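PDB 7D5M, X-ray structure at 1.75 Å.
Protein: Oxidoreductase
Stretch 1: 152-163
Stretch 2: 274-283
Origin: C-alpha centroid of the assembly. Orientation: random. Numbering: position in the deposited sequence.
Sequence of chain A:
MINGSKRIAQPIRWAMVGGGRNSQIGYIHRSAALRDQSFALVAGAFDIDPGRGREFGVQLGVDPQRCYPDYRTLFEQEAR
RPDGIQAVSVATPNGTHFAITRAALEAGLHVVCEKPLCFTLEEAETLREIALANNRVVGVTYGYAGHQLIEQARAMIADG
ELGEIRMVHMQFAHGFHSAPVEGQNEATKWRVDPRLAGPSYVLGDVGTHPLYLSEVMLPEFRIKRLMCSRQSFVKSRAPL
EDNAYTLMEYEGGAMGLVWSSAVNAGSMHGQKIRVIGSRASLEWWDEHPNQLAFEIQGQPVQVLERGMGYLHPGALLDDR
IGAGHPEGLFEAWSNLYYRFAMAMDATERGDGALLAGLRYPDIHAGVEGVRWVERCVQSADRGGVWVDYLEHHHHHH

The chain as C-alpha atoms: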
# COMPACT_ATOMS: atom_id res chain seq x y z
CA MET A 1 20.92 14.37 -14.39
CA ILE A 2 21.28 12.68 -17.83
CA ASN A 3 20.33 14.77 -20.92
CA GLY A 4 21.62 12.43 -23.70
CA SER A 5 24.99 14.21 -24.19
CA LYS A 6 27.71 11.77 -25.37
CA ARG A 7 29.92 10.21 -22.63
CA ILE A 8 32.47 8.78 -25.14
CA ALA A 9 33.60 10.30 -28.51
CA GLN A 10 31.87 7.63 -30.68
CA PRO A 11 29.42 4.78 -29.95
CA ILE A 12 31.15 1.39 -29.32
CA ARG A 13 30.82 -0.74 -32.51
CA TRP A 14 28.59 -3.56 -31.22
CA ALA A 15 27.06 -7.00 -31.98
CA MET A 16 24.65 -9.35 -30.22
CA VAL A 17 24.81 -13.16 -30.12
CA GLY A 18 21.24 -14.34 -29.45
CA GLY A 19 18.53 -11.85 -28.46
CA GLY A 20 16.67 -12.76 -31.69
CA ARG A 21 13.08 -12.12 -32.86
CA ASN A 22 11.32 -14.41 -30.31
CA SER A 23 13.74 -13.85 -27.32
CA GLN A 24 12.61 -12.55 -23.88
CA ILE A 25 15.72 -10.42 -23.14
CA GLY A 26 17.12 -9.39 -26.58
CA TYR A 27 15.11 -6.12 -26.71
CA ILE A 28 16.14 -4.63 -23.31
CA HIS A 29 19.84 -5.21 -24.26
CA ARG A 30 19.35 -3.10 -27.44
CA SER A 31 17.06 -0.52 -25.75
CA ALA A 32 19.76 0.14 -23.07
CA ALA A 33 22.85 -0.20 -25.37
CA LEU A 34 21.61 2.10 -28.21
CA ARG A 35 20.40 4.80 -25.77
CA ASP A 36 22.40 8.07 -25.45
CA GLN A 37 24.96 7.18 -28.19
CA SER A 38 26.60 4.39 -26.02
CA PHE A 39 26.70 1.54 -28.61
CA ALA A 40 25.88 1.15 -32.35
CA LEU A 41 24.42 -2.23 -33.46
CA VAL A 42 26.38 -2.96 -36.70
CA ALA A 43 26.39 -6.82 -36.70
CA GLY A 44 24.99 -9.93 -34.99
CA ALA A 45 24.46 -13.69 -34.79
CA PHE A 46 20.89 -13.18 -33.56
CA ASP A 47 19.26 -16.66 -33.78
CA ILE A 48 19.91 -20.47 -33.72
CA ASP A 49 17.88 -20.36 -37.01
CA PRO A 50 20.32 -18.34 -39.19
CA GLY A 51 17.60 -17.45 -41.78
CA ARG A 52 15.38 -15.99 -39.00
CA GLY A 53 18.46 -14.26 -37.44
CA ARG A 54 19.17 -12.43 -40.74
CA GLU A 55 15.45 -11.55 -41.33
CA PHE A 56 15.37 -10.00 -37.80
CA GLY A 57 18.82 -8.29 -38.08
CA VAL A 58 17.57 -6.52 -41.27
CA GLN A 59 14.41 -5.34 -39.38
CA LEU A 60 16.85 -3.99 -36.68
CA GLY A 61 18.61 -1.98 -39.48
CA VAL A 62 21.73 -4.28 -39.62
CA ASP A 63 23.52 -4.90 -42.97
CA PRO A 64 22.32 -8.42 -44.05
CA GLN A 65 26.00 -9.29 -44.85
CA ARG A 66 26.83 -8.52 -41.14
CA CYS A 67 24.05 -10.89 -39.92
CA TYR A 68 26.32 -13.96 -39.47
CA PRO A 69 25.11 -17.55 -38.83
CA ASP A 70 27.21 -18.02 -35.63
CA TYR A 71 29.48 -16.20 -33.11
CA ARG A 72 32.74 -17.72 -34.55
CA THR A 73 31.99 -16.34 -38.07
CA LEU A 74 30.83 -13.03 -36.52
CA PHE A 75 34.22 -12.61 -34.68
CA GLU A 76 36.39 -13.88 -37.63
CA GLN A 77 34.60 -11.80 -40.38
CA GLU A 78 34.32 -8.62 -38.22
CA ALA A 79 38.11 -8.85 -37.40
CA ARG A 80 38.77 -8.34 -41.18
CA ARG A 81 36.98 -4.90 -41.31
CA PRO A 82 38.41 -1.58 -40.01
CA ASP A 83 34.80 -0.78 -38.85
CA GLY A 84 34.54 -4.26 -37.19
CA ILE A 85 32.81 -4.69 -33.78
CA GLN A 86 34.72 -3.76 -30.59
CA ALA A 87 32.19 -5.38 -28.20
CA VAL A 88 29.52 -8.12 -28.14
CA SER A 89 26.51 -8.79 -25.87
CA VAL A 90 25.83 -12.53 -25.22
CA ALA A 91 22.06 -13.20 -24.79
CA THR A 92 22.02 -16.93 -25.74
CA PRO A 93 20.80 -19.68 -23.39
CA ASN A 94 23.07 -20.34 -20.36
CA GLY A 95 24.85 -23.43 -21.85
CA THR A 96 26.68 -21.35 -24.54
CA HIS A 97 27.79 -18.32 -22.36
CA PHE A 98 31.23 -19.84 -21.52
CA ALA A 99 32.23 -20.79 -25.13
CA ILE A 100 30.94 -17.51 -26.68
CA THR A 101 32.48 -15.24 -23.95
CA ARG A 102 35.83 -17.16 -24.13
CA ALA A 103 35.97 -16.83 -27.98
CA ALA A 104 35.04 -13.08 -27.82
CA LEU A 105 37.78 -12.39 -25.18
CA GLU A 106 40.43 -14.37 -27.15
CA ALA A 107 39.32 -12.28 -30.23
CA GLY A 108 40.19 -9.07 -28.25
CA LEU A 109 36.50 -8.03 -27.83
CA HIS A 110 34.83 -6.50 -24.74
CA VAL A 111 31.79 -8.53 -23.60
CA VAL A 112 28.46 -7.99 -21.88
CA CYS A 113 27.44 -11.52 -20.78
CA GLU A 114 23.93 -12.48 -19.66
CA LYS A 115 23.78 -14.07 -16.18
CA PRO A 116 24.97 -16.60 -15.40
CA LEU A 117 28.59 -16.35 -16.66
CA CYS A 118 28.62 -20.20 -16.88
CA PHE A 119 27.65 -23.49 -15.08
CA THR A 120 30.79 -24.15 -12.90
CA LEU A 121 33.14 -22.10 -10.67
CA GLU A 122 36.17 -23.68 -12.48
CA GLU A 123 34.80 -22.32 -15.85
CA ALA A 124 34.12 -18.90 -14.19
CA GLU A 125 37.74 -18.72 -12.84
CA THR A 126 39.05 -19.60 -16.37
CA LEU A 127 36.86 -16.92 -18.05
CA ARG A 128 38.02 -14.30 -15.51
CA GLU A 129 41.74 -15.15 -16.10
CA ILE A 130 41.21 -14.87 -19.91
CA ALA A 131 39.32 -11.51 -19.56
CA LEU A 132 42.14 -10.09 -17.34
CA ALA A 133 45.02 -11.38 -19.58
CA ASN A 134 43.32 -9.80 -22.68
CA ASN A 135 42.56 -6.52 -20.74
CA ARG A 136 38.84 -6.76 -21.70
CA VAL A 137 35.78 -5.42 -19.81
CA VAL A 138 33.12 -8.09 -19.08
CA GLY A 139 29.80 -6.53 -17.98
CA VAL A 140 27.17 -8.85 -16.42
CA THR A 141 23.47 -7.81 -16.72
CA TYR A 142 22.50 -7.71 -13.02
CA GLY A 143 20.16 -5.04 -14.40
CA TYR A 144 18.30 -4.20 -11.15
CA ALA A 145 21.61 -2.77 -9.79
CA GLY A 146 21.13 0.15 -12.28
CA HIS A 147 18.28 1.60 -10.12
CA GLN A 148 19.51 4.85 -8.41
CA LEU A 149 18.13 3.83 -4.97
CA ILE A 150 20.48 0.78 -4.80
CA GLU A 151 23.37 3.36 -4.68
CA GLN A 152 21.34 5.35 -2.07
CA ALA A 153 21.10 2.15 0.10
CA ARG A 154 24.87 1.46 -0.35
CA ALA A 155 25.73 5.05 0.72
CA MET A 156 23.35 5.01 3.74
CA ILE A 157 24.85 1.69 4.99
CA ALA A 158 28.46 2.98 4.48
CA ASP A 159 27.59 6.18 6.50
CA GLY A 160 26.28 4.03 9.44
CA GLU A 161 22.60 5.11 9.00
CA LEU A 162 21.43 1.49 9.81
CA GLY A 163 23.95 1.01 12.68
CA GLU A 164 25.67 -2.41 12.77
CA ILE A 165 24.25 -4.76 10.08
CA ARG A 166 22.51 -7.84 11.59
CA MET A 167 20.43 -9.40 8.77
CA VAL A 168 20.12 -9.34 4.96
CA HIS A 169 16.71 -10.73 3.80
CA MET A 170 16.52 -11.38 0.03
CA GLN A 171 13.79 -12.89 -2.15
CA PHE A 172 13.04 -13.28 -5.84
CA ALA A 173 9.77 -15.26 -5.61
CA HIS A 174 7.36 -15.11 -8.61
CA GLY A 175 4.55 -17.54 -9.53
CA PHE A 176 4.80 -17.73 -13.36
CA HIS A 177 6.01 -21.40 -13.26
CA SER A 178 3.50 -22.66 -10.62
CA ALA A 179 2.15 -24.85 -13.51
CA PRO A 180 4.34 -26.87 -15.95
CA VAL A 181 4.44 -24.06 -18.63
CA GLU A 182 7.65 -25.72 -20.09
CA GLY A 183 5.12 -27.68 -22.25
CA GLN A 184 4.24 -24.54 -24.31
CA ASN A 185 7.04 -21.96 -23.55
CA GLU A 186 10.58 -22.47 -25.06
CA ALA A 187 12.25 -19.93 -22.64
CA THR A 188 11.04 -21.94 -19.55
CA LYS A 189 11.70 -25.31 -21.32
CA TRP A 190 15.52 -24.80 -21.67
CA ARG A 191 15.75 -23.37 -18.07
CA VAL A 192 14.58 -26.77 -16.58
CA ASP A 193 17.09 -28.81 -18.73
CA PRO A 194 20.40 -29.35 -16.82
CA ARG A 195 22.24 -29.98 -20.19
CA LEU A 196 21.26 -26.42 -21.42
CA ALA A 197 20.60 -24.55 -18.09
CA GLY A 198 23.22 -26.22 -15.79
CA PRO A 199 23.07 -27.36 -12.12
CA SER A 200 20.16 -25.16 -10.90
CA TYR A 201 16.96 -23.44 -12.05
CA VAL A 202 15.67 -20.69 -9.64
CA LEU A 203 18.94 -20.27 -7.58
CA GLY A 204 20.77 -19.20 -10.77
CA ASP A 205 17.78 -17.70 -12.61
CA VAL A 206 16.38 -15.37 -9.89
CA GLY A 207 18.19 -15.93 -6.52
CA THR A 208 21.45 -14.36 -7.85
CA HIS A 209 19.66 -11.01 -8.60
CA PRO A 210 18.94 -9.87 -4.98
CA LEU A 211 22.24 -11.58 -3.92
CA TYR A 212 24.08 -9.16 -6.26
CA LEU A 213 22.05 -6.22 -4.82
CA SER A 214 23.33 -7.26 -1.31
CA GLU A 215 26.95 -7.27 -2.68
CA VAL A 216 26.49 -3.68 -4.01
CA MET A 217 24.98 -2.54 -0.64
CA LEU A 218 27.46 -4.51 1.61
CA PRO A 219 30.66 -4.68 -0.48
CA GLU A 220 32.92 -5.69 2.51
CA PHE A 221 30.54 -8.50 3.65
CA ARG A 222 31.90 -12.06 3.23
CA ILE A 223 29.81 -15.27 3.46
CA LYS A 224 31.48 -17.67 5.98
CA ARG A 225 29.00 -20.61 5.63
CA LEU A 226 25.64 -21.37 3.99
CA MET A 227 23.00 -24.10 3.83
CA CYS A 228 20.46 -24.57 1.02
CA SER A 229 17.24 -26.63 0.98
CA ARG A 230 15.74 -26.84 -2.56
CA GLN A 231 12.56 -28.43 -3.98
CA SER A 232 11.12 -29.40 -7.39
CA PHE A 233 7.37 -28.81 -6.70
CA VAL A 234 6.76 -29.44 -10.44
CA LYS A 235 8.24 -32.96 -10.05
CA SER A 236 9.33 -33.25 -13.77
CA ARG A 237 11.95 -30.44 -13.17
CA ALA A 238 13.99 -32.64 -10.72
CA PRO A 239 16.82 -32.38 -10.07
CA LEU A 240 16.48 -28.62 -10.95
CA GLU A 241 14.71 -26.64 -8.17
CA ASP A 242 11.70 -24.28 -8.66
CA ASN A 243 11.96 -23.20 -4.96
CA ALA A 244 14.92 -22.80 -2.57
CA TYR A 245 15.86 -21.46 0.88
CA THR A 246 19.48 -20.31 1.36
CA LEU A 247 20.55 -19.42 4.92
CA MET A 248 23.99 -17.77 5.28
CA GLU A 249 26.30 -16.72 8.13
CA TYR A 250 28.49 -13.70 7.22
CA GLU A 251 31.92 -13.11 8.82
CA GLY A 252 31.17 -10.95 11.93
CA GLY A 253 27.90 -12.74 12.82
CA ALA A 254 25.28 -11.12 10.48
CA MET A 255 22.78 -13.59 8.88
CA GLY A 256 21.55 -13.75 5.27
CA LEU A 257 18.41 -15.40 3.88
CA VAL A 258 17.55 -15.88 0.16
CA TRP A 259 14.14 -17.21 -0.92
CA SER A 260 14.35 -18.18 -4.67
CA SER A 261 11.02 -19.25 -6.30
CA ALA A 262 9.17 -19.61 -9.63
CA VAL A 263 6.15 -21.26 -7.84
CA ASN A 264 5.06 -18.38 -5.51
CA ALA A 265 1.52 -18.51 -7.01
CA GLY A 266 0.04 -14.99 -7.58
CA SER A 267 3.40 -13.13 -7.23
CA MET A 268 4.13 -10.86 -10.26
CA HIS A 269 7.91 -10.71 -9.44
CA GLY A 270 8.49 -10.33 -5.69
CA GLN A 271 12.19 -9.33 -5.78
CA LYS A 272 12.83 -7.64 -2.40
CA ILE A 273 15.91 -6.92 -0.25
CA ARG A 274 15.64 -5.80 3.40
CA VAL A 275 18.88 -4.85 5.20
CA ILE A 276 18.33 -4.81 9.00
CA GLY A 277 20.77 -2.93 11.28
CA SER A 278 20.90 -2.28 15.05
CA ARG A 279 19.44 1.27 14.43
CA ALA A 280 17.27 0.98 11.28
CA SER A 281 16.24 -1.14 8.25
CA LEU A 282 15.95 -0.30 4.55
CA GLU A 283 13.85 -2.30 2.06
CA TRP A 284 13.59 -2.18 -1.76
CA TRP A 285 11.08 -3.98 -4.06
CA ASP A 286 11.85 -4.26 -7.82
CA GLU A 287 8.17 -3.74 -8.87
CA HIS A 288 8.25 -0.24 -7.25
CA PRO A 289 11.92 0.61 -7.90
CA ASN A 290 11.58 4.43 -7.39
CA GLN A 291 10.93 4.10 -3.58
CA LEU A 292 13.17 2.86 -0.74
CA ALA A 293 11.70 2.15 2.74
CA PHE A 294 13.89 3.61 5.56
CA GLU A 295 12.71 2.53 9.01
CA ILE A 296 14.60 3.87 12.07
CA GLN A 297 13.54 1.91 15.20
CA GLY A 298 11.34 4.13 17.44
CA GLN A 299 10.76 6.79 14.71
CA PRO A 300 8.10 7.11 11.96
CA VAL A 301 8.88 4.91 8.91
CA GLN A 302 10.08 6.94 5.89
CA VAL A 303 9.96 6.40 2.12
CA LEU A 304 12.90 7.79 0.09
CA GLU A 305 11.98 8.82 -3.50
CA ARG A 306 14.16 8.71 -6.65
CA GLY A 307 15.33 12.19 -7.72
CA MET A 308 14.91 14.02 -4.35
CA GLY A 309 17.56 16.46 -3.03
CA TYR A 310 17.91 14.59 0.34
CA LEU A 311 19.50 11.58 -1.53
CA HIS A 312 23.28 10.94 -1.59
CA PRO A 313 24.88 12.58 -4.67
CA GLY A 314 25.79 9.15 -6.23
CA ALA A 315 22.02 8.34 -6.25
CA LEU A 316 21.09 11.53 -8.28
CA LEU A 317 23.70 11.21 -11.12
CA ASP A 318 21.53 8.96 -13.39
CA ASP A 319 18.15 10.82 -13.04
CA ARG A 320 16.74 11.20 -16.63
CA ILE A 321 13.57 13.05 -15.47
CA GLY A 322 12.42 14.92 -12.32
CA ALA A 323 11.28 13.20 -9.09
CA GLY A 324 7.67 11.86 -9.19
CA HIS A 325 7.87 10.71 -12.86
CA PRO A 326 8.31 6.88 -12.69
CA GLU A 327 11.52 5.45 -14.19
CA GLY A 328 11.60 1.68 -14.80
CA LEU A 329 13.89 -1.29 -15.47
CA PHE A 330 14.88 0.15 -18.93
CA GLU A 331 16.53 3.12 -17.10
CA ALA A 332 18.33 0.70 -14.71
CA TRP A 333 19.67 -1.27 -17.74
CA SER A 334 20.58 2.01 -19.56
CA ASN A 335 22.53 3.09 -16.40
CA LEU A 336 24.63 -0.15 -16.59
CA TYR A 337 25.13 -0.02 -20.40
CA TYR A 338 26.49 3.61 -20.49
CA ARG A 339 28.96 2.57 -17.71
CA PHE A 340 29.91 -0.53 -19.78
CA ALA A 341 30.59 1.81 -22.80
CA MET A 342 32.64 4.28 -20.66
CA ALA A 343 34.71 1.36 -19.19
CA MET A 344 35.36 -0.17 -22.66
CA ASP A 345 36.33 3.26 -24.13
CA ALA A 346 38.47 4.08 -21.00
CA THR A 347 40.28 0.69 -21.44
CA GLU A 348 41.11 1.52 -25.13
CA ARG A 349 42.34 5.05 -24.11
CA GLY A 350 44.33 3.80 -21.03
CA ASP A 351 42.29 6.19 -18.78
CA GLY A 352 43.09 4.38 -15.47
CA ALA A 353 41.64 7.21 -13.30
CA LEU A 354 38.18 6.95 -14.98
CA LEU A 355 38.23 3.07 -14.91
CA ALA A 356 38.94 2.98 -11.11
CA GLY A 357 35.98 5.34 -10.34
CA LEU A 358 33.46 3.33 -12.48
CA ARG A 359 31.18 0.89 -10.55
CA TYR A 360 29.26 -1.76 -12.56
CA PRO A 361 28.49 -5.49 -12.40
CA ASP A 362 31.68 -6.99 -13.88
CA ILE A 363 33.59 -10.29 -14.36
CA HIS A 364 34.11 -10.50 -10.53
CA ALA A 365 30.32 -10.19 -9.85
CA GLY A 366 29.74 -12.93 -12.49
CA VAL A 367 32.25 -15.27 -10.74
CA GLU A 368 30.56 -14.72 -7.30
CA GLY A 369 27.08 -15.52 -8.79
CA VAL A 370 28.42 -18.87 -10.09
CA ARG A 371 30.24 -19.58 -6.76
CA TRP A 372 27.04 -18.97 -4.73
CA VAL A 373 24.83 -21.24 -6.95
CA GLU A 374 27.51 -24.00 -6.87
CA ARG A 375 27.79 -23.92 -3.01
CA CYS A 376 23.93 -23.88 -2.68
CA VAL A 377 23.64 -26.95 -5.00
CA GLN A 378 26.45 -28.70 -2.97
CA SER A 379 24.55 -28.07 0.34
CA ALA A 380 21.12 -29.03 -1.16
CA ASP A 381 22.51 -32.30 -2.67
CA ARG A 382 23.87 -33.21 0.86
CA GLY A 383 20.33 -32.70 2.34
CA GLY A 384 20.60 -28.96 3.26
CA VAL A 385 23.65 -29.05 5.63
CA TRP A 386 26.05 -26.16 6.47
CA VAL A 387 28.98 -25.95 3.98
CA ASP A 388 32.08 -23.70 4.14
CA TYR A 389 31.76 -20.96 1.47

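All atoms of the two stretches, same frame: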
# COMPACT_ATOMS: atom_id res chain seq x y z
N GLN A 152 21.78 4.64 -3.30
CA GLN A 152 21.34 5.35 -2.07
C GLN A 152 21.51 4.40 -0.87
O GLN A 152 22.03 4.84 0.18
CB GLN A 152 19.88 5.81 -2.17
CG GLN A 152 19.32 6.37 -0.87
CD GLN A 152 19.96 7.68 -0.46
OE1 GLN A 152 20.55 8.38 -1.28
NE2 GLN A 152 19.83 8.03 0.81
N ALA A 153 21.02 3.16 -0.99
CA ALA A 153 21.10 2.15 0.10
C ALA A 153 22.58 1.89 0.44
O ALA A 153 22.92 1.89 1.63
CB ALA A 153 20.38 0.90 -0.32
N ARG A 154 23.42 1.69 -0.57
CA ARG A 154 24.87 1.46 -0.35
C ARG A 154 25.44 2.60 0.50
O ARG A 154 26.15 2.32 1.48
CB ARG A 154 25.65 1.40 -1.66
CG ARG A 154 27.13 1.12 -1.47
CD ARG A 154 27.96 1.54 -2.66
NE ARG A 154 27.94 3.00 -2.78
CZ ARG A 154 28.57 3.85 -1.97
NH1 ARG A 154 29.30 3.43 -0.94
NH2 ARG A 154 28.46 5.15 -2.19
N ALA A 155 25.16 3.84 0.10
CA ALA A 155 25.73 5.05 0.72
C ALA A 155 25.22 5.19 2.15
O ALA A 155 26.02 5.57 3.04
CB ALA A 155 25.40 6.26 -0.11
N MET A 156 23.94 4.89 2.38
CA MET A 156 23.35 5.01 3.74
C MET A 156 24.03 4.01 4.67
O MET A 156 24.35 4.36 5.82
CB MET A 156 21.84 4.74 3.71
CG MET A 156 21.06 5.84 3.03
SD MET A 156 19.38 5.29 2.73
CE MET A 156 18.70 5.37 4.39
N ILE A 157 24.24 2.79 4.20
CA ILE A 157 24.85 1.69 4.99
C ILE A 157 26.29 2.10 5.33
O ILE A 157 26.68 1.98 6.51
CB ILE A 157 24.76 0.35 4.24
CG1 ILE A 157 23.30 -0.13 4.18
CG2 ILE A 157 25.67 -0.70 4.87
CD1 ILE A 157 23.05 -1.26 3.21
N ALA A 158 27.05 2.57 4.33
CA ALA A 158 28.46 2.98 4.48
C ALA A 158 28.60 4.13 5.49
O ALA A 158 29.65 4.18 6.17
CB ALA A 158 29.05 3.33 3.14
N ASP A 159 27.60 5.00 5.60
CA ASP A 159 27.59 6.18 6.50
C ASP A 159 27.04 5.81 7.89
O ASP A 159 26.90 6.71 8.72
CB ASP A 159 26.78 7.33 5.89
CG ASP A 159 27.18 8.72 6.35
OD1 ASP A 159 28.27 8.86 6.97
OD2 ASP A 159 26.41 9.65 6.09
N GLY A 160 26.71 4.54 8.13
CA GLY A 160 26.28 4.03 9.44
C GLY A 160 24.82 4.32 9.77
O GLY A 160 24.45 4.21 10.96
N GLU A 161 24.00 4.66 8.76
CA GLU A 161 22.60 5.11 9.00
C GLU A 161 21.77 3.94 9.55
O GLU A 161 20.77 4.23 10.21
CB GLU A 161 21.97 5.69 7.73
CG GLU A 161 22.61 6.99 7.29
CD GLU A 161 21.86 7.79 6.24
OE1 GLU A 161 20.65 8.00 6.44
OE2 GLU A 161 22.51 8.24 5.25
N LEU A 162 22.16 2.69 9.30
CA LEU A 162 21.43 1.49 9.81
C LEU A 162 22.04 1.01 11.13
O LEU A 162 21.45 0.11 11.73
CB LEU A 162 21.45 0.36 8.78
CG LEU A 162 20.83 0.64 7.42
CD1 LEU A 162 20.50 -0.66 6.72
CD2 LEU A 162 19.60 1.51 7.52
N GLY A 163 23.15 1.59 11.59
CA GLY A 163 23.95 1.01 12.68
C GLY A 163 24.66 -0.24 12.22
O GLY A 163 24.96 -0.36 11.02
N ARG A 274 15.76 -6.58 2.14
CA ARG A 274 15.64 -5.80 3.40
C ARG A 274 16.97 -5.96 4.13
O ARG A 274 17.37 -7.10 4.39
CB ARG A 274 14.47 -6.29 4.25
CG ARG A 274 14.27 -5.49 5.53
CD ARG A 274 13.08 -5.98 6.34
NE ARG A 274 12.85 -5.16 7.52
CZ ARG A 274 12.19 -4.01 7.55
NH1 ARG A 274 11.65 -3.49 6.46
NH2 ARG A 274 12.06 -3.37 8.70
N VAL A 275 17.63 -4.85 4.40
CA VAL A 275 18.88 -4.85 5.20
C VAL A 275 18.50 -4.32 6.57
O VAL A 275 17.97 -3.20 6.65
CB VAL A 275 19.98 -4.02 4.54
CG1 VAL A 275 21.26 -4.06 5.38
CG2 VAL A 275 20.25 -4.47 3.12
N ILE A 276 18.76 -5.12 7.61
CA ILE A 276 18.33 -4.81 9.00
C ILE A 276 19.58 -4.56 9.85
O ILE A 276 20.40 -5.47 9.98
CB ILE A 276 17.47 -5.95 9.57
CG1 ILE A 276 16.31 -6.27 8.62
CG2 ILE A 276 17.01 -5.59 10.98
CD1 ILE A 276 15.65 -7.59 8.86
N GLY A 277 19.69 -3.35 10.38
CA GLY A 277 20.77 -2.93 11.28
C GLY A 277 20.28 -2.77 12.70
O GLY A 277 19.05 -2.85 12.95
N SER A 278 21.20 -2.52 13.63
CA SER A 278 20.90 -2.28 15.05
C SER A 278 20.03 -1.01 15.22
O SER A 278 19.27 -0.95 16.20
CB SER A 278 22.17 -2.19 15.86
OG SER A 278 22.99 -1.13 15.39
N ARG A 279 20.14 -0.04 14.31
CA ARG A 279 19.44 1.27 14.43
C ARG A 279 18.20 1.31 13.53
O ARG A 279 17.22 1.98 13.90
CB ARG A 279 20.39 2.42 14.05
CG ARG A 279 19.74 3.79 13.96
CD ARG A 279 20.76 4.89 13.74
NE ARG A 279 20.14 6.21 13.76
CZ ARG A 279 19.78 6.94 12.70
NH1 ARG A 279 19.98 6.51 11.46
NH2 ARG A 279 19.22 8.12 12.89
N ALA A 280 18.26 0.73 12.34
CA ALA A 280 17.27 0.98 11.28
C ALA A 280 17.35 -0.12 10.23
O ALA A 280 18.38 -0.81 10.17
CB ALA A 280 17.53 2.34 10.66
N SER A 281 16.30 -0.25 9.43
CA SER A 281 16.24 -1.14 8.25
C SER A 281 16.00 -0.30 6.99
O SER A 281 15.44 0.79 7.08
CB SER A 281 15.19 -2.19 8.39
OG SER A 281 15.44 -3.02 9.52
N LEU A 282 16.44 -0.81 5.85
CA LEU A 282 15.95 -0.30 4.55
C LEU A 282 15.40 -1.49 3.77
O LEU A 282 15.81 -2.63 4.01
CB LEU A 282 17.02 0.49 3.80
CG LEU A 282 18.35 -0.20 3.53
CD1 LEU A 282 18.26 -1.15 2.35
CD2 LEU A 282 19.42 0.85 3.27
N GLU A 283 14.46 -1.22 2.87
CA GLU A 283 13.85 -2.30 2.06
C GLU A 283 13.47 -1.77 0.68
O GLU A 283 12.87 -0.69 0.59
CB GLU A 283 12.65 -2.92 2.77
CG GLU A 283 12.08 -4.11 2.01
CD GLU A 283 11.01 -4.89 2.75
OE1 GLU A 283 10.99 -4.83 3.99
OE2 GLU A 283 10.19 -5.56 2.08
O HOH W 1 20.14 8.27 8.94

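A single carbonyl, Leu162 O, plugs into the tight turn of a β-hairpin: it accepts hydrogen bonds from Arg279 N (2.9 Å, 157° at the hydrogen) and from Ala280 N (3.3 Å, 139°), and also a CA-H...O contact from Gly277 CA (3.1 Å). Ser278 N lies 3.3 Å from Leu162 O, but its angle is too poor for a hydrogen bond. Both glycines at this junction suit the close approach: an ideal CB on Gly277 would fall 2.0 Å from Leu162 O, and one on Gly163, which has positive phi, would fall 2.4 Å from Ser278 OG.

The hairpin pairs strands 274-277 and 280-283 through Val275 N to Leu282 O and Leu282 N to Val275 O (both 2.9 Å), with Gly277 N to Ala280 O (2.9 Å) closing it next to the turn. Helix 152-158 runs nearly antiparallel to strand 280-283 (167°), their axes 10.2 Å apart at closest approach. The helix ends in a Schellman motif, Gly160 taking positive phi while Glu161 N bonds back to Met156 O (3.0 Å); a type I turn from Gly160 to Gly163 then brings Leu162 to the hairpin.

Apolar side chains fill the space between. Leu162, the residue most covered by the other stretch, sets CD1 3.7 Å from Val275 CG1 and 3.9 Å from Leu282 CG, and CD2 3.9 Å from Ala280 CB. Leu282 points toward the helix, its CD2 3.7 Å from Ala153 CB and 4.1 Å from Ile157 CG1; Ile157 CD1 also reaches Val275 CG1 at 4.0 Å.

At the exposed margin, the extended Arg279 side chain donates from NH1 to Glu161 O (2.7 Å), which lies near the guanidinium plane. One water accepts from Arg279 NH1 (3.1 Å) and donates to Glu161 OE1 (2.6 Å), linking the opposite charges indirectly.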